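Long-range contact in hemolysin activator protein CdiB (Acinetobacter baumannii ACICU, PDB 6WIL), which probably secretes its CdiA toxin partner across the outer membrane as the two-partner (TpsB, Omp85-type) transporter of contact-dependent growth inhibition: residues A[454-464]-A[471-482]. Numbering follows the deposited sequence.
With C8E ((hydroxyethyloxy)tri(ethyloxy)octane), chain D.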
loop_
_atom_site.group_PDB
_atom_site.type_symbol
_atom_site.label_atom_id
_atom_site.label_comp_id
_atom_site.label_asym_id
_atom_site.label_seq_id
_atom_site.Cartn_x
_atom_site.Cartn_y
_atom_site.Cartn_z
ATOM N N ARG A 454 5.505 3.949 22.671
ATOM C CA ARG A 454 6.387 5.041 22.298
ATOM C C ARG A 454 7.050 4.779 20.949
ATOM O O ARG A 454 7.026 3.670 20.408
ATOM C CB ARG A 454 7.445 5.264 23.373
ATOM C CG ARG A 454 6.873 5.667 24.716
ATOM C CD ARG A 454 7.911 6.403 25.536
ATOM N NE ARG A 454 8.859 5.511 26.193
ATOM C CZ ARG A 454 8.816 5.200 27.485
ATOM N NH1 ARG A 454 7.868 5.711 28.260
ATOM N NH2 ARG A 454 9.722 4.380 28.002
ATOM N N PHE A 455 7.652 5.836 20.408
ATOM C CA PHE A 455 8.366 5.794 19.140
ATOM C C PHE A 455 9.854 5.628 19.431
ATOM O O PHE A 455 10.455 6.475 20.098
ATOM C CB PHE A 455 8.100 7.072 18.345
ATOM C CG PHE A 455 8.502 6.998 16.901
ATOM C CD1 PHE A 455 9.809 7.247 16.518
ATOM C CD2 PHE A 455 7.566 6.711 15.922
ATOM C CE1 PHE A 455 10.177 7.198 15.188
ATOM C CE2 PHE A 455 7.927 6.660 14.590
ATOM C CZ PHE A 455 9.234 6.903 14.223
ATOM N N TYR A 456 10.441 4.540 18.936
ATOM C CA TYR A 456 11.823 4.185 19.223
ATOM C C TYR A 456 12.676 4.335 17.969
ATOM O O TYR A 456 12.212 4.062 16.857
ATOM C CB TYR A 456 11.910 2.753 19.762
ATOM C CG TYR A 456 11.224 2.576 21.099
ATOM C CD1 TYR A 456 9.847 2.406 21.182
ATOM C CD2 TYR A 456 11.953 2.592 22.280
ATOM C CE1 TYR A 456 9.216 2.254 22.407
ATOM C CE2 TYR A 456 11.333 2.443 23.510
ATOM C CZ TYR A 456 9.967 2.273 23.568
ATOM O OH TYR A 456 9.359 2.123 24.792
ATOM N N ILE A 457 13.909 4.778 18.160
ATOM C CA ILE A 457 14.855 5.006 17.044
ATOM C C ILE A 457 16.206 4.412 17.403
ATOM O O ILE A 457 16.571 4.469 18.532
ATOM C CB ILE A 457 14.947 6.494 16.688
ATOM C CG1 ILE A 457 15.392 7.357 17.862
ATOM C CG2 ILE A 457 13.642 6.992 16.124
ATOM C CD1 ILE A 457 15.420 8.809 17.533
ATOM N N GLY A 458 16.916 3.924 16.401
ATOM C CA GLY A 458 18.231 3.284 16.545
ATOM C C GLY A 458 18.126 1.786 16.368
ATOM O O GLY A 458 17.643 1.143 17.266
ATOM N N GLY A 459 18.559 1.268 15.228
ATOM C CA GLY A 459 18.456 -0.158 14.889
ATOM C C GLY A 459 18.126 -0.338 13.418
ATOM O O GLY A 459 17.923 0.630 12.757
ATOM N N ARG A 460 17.986 -1.569 12.955
ATOM C CA ARG A 460 17.790 -1.838 11.532
ATOM C C ARG A 460 16.443 -1.355 11.004
ATOM O O ARG A 460 16.281 -1.228 9.787
ATOM C CB ARG A 460 17.934 -3.337 11.267
ATOM C CG ARG A 460 16.684 -4.152 11.577
ATOM C CD ARG A 460 16.987 -5.638 11.774
ATOM N NE ARG A 460 17.022 -6.397 10.525
ATOM C CZ ARG A 460 18.137 -6.772 9.907
ATOM N NH1 ARG A 460 19.319 -6.457 10.420
ATOM N NH2 ARG A 460 18.071 -7.464 8.776
ATOM N N TYR A 461 15.469 -1.099 11.871
ATOM C CA TYR A 461 14.135 -0.737 11.418
ATOM C C TYR A 461 13.840 0.742 11.557
ATOM O O TYR A 461 12.852 1.224 10.992
ATOM C CB TYR A 461 13.072 -1.520 12.195
ATOM C CG TYR A 461 13.212 -3.015 12.109
ATOM C CD1 TYR A 461 12.938 -3.693 10.925
ATOM C CD2 TYR A 461 13.589 -3.760 13.219
ATOM C CE1 TYR A 461 13.054 -5.071 10.848
ATOM C CE2 TYR A 461 13.705 -5.140 13.150
ATOM C CZ TYR A 461 13.438 -5.792 11.964
ATOM O OH TYR A 461 13.553 -7.166 11.892
ATOM N N SER A 462 14.647 1.462 12.299
ATOM C CA SER A 462 14.348 2.863 12.541
ATOM C C SER A 462 15.446 3.797 12.083
ATOM O O SER A 462 15.185 4.652 11.248
ATOM C CB SER A 462 14.056 3.091 14.045
ATOM O OG SER A 462 14.931 2.378 14.878
ATOM N N VAL A 463 16.671 3.645 12.603
ATOM C CA VAL A 463 17.823 4.380 12.085
ATOM C C VAL A 463 18.994 3.433 11.838
ATOM O O VAL A 463 19.631 2.969 12.788
ATOM C CB VAL A 463 18.245 5.507 13.044
ATOM C CG1 VAL A 463 19.359 6.333 12.422
ATOM C CG2 VAL A 463 17.042 6.358 13.412
ATOM N N ARG A 464 19.301 3.150 10.572
ATOM C CA ARG A 464 20.353 2.184 10.274
ATOM C C ARG A 464 21.729 2.731 10.657
ATOM O O ARG A 464 21.939 3.941 10.785
ATOM C CB ARG A 464 20.329 1.794 8.796
ATOM C CG ARG A 464 19.300 0.725 8.466
ATOM C CD ARG A 464 19.137 0.572 6.970
ATOM N NE ARG A 464 18.528 1.761 6.385
ATOM C CZ ARG A 464 18.305 1.930 5.086
ATOM N NH1 ARG A 464 17.743 3.049 4.655
ATOM N NH2 ARG A 464 18.644 0.984 4.219
HETATM N N MSE A 471 18.154 2.404 22.570
HETATM C CA MSE A 471 17.339 3.191 21.651
HETATM C C MSE A 471 16.817 4.448 22.334
HETATM O O MSE A 471 16.533 4.437 23.530
HETATM C CB MSE A 471 16.172 2.362 21.115
HETATM C CG MSE A 471 16.615 1.152 20.312
HETATM SE SE MSE A 471 15.108 0.023 19.764
HETATM C CE MSE A 471 14.588 0.962 18.122
ATOM N N LEU A 472 16.740 5.538 21.578
ATOM C CA LEU A 472 16.055 6.735 22.036
ATOM C C LEU A 472 14.558 6.559 21.814
ATOM O O LEU A 472 14.132 5.842 20.911
ATOM C CB LEU A 472 16.567 7.971 21.292
ATOM C CG LEU A 472 18.090 8.120 21.233
ATOM C CD1 LEU A 472 18.473 9.285 20.349
ATOM C CD2 LEU A 472 18.694 8.290 22.628
ATOM N N SER A 473 13.754 7.205 22.661
ATOM C CA SER A 473 12.305 7.045 22.600
ATOM C C SER A 473 11.631 8.316 23.087
ATOM O O SER A 473 12.161 9.025 23.944
ATOM C CB SER A 473 11.828 5.836 23.410
ATOM O OG SER A 473 11.614 6.175 24.776
ATOM N N GLY A 474 10.471 8.602 22.494
ATOM C CA GLY A 474 9.599 9.659 22.965
ATOM C C GLY A 474 8.172 9.308 22.615
ATOM O O GLY A 474 7.919 8.384 21.840
ATOM N N ASP A 475 7.237 10.038 23.228
ATOM C CA ASP A 475 5.830 9.896 22.867
ATOM C C ASP A 475 5.585 10.321 21.422
ATOM O O ASP A 475 4.759 9.726 20.717
ATOM C CB ASP A 475 4.964 10.711 23.825
ATOM C CG ASP A 475 4.556 9.922 25.047
ATOM O OD1 ASP A 475 5.124 8.832 25.276
ATOM O OD2 ASP A 475 3.642 10.379 25.761
ATOM N N ASN A 476 6.295 11.345 20.967
ATOM C CA ASN A 476 6.278 11.764 19.578
ATOM C C ASN A 476 7.615 11.413 18.944
ATOM O O ASN A 476 8.644 11.344 19.623
ATOM C CB ASN A 476 6.014 13.266 19.454
ATOM C CG ASN A 476 4.873 13.728 20.333
ATOM O OD1 ASN A 476 3.909 12.995 20.553
ATOM N ND2 ASN A 476 4.983 14.947 20.853
ATOM N N GLY A 477 7.595 11.178 17.640
ATOM C CA GLY A 477 8.811 10.778 16.962
ATOM C C GLY A 477 8.583 10.634 15.476
ATOM O O GLY A 477 7.447 10.560 14.995
ATOM N N GLN A 478 9.695 10.600 14.751
ATOM C CA GLN A 478 9.677 10.375 13.315
ATOM C C GLN A 478 11.084 10.007 12.874
ATOM O O GLN A 478 12.067 10.445 13.478
ATOM C CB GLN A 478 9.181 11.610 12.551
ATOM C CG GLN A 478 10.146 12.783 12.570
ATOM C CD GLN A 478 9.607 14.004 11.848
ATOM O OE1 GLN A 478 9.327 13.963 10.647
ATOM N NE2 GLN A 478 9.459 15.103 12.580
ATOM N N TYR A 479 11.171 9.184 11.836
ATOM C CA TYR A 479 12.445 8.921 11.188
ATOM C C TYR A 479 12.289 9.052 9.683
ATOM O O TYR A 479 11.200 8.868 9.133
ATOM C CB TYR A 479 13.028 7.532 11.545
ATOM C CG TYR A 479 12.221 6.317 11.129
ATOM C CD1 TYR A 479 12.121 5.935 9.792
ATOM C CD2 TYR A 479 11.612 5.513 12.084
ATOM C CE1 TYR A 479 11.398 4.814 9.417
ATOM C CE2 TYR A 479 10.889 4.390 11.719
ATOM C CZ TYR A 479 10.788 4.044 10.386
ATOM O OH TYR A 479 10.074 2.926 10.025
ATOM N N VAL A 480 13.392 9.387 9.022
ATOM C CA VAL A 480 13.447 9.414 7.570
ATOM C C VAL A 480 14.665 8.613 7.132
ATOM O O VAL A 480 15.801 8.944 7.497
ATOM C CB VAL A 480 13.486 10.846 7.007
ATOM C CG1 VAL A 480 14.506 11.699 7.741
ATOM C CG2 VAL A 480 13.768 10.815 5.515
ATOM N N GLN A 481 14.424 7.544 6.386
ATOM C CA GLN A 481 15.477 6.731 5.802
ATOM C C GLN A 481 15.654 7.126 4.343
ATOM O O GLN A 481 14.673 7.273 3.608
ATOM C CB GLN A 481 15.138 5.244 5.907
ATOM C CG GLN A 481 14.951 4.751 7.332
ATOM C CD GLN A 481 14.273 3.395 7.396
ATOM O OE1 GLN A 481 13.414 3.074 6.573
ATOM N NE2 GLN A 481 14.660 2.590 8.378
ATOM N N GLN A 482 16.903 7.311 3.931
ATOM C CA GLN A 482 17.208 7.659 2.551
ATOM C C GLN A 482 18.271 6.717 2.016
ATOM O O GLN A 482 19.190 6.325 2.741
ATOM C CB GLN A 482 17.672 9.113 2.425
ATOM C CG GLN A 482 16.540 10.114 2.542
ATOM C CD GLN A 482 16.998 11.534 2.302
ATOM O OE1 GLN A 482 16.709 12.124 1.261
ATOM N NE2 GLN A 482 17.714 12.093 3.267
HETATM C C1 C8E D . -2.331 14.927 11.652
HETATM C C2 C8E D . -1.203 14.125 12.298
HETATM C C3 C8E D . -0.671 13.084 11.314
HETATM C C4 C8E D . 0.493 12.328 11.951
HETATM C C5 C8E D . 1.696 13.258 12.082
HETATM C C6 C8E D . 2.775 12.560 12.904
HETATM C C7 C8E D . 4.149 13.038 12.445
HETATM C C8 C8E D . 4.609 14.200 13.322
HETATM O O9 C8E D . 5.799 13.830 13.958
HETATM C C10 C8E D . 6.327 14.799 14.820
HETATM C C11 C8E D . 7.451 14.179 15.648
HETATM O O12 C8E D . 8.559 15.036 15.650
HETATM C C13 C8E D . 9.552 14.686 16.575
HETATM C C14 C8E D . 10.692 15.702 16.518
HETATM O O15 C8E D . 10.732 16.314 15.258
HETATM C C16 C8E D . 11.827 17.166 15.075
HETATM C C17 C8E D . 12.090 17.377 13.582
HETATM O O18 C8E D . 11.031 18.083 12.997
HETATM C C19 C8E D . 11.322 18.596 11.726
HETATM C C20 C8E D . 10.337 18.039 10.697
HETATM O O21 C8E D . 9.022 18.327 11.088
HETATM O O HOH W 1 11.506 0.416 8.661
#
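Phe455 lays its ring over the Gly477-Gln478 peptide, Gly477 CA 4.1 Å from the centroid; with no side chain at Gly477, the ring lies directly on the strand backbone. With CG anti to the backbone N (chi1 -166°), the ring reaches along the strand until CZ meets Tyr479 CD2 at 3.5 Å, the two ring planes 44° apart. Tyr479 packs against the loop after strand 455-457: Ser462 CA sits over one face of its ring, and a water bridges its OH to Tyr461 O. This is loop 6 of the Omp85/TpsB fold, folded back into the 16-stranded barrel against the inner wall of strand 476-487; two short antiparallel strands, 455-457 and 472-474, pair within it, and Phe455 N donates to Gly474 O at 2.9 Å. On the other face of this strand pair, Ser473 CB fits against the Tyr456 ring, 3.8 Å from its centroid, while Ser473 OG takes a weak hydrogen bond from NE of Arg454, whose NH1 is hydrogen-bonded to Asn508. Selenomethionine Met471, bent at chi3 (85°), sets CE 3.2 Å from Gly458 O, with Tyr456 CB and Ser462 OG also lining the methyl. Arg464 lays NH1 across Gln481 CB, its guanidinium held by salt bridges to Asp500 and Glu483.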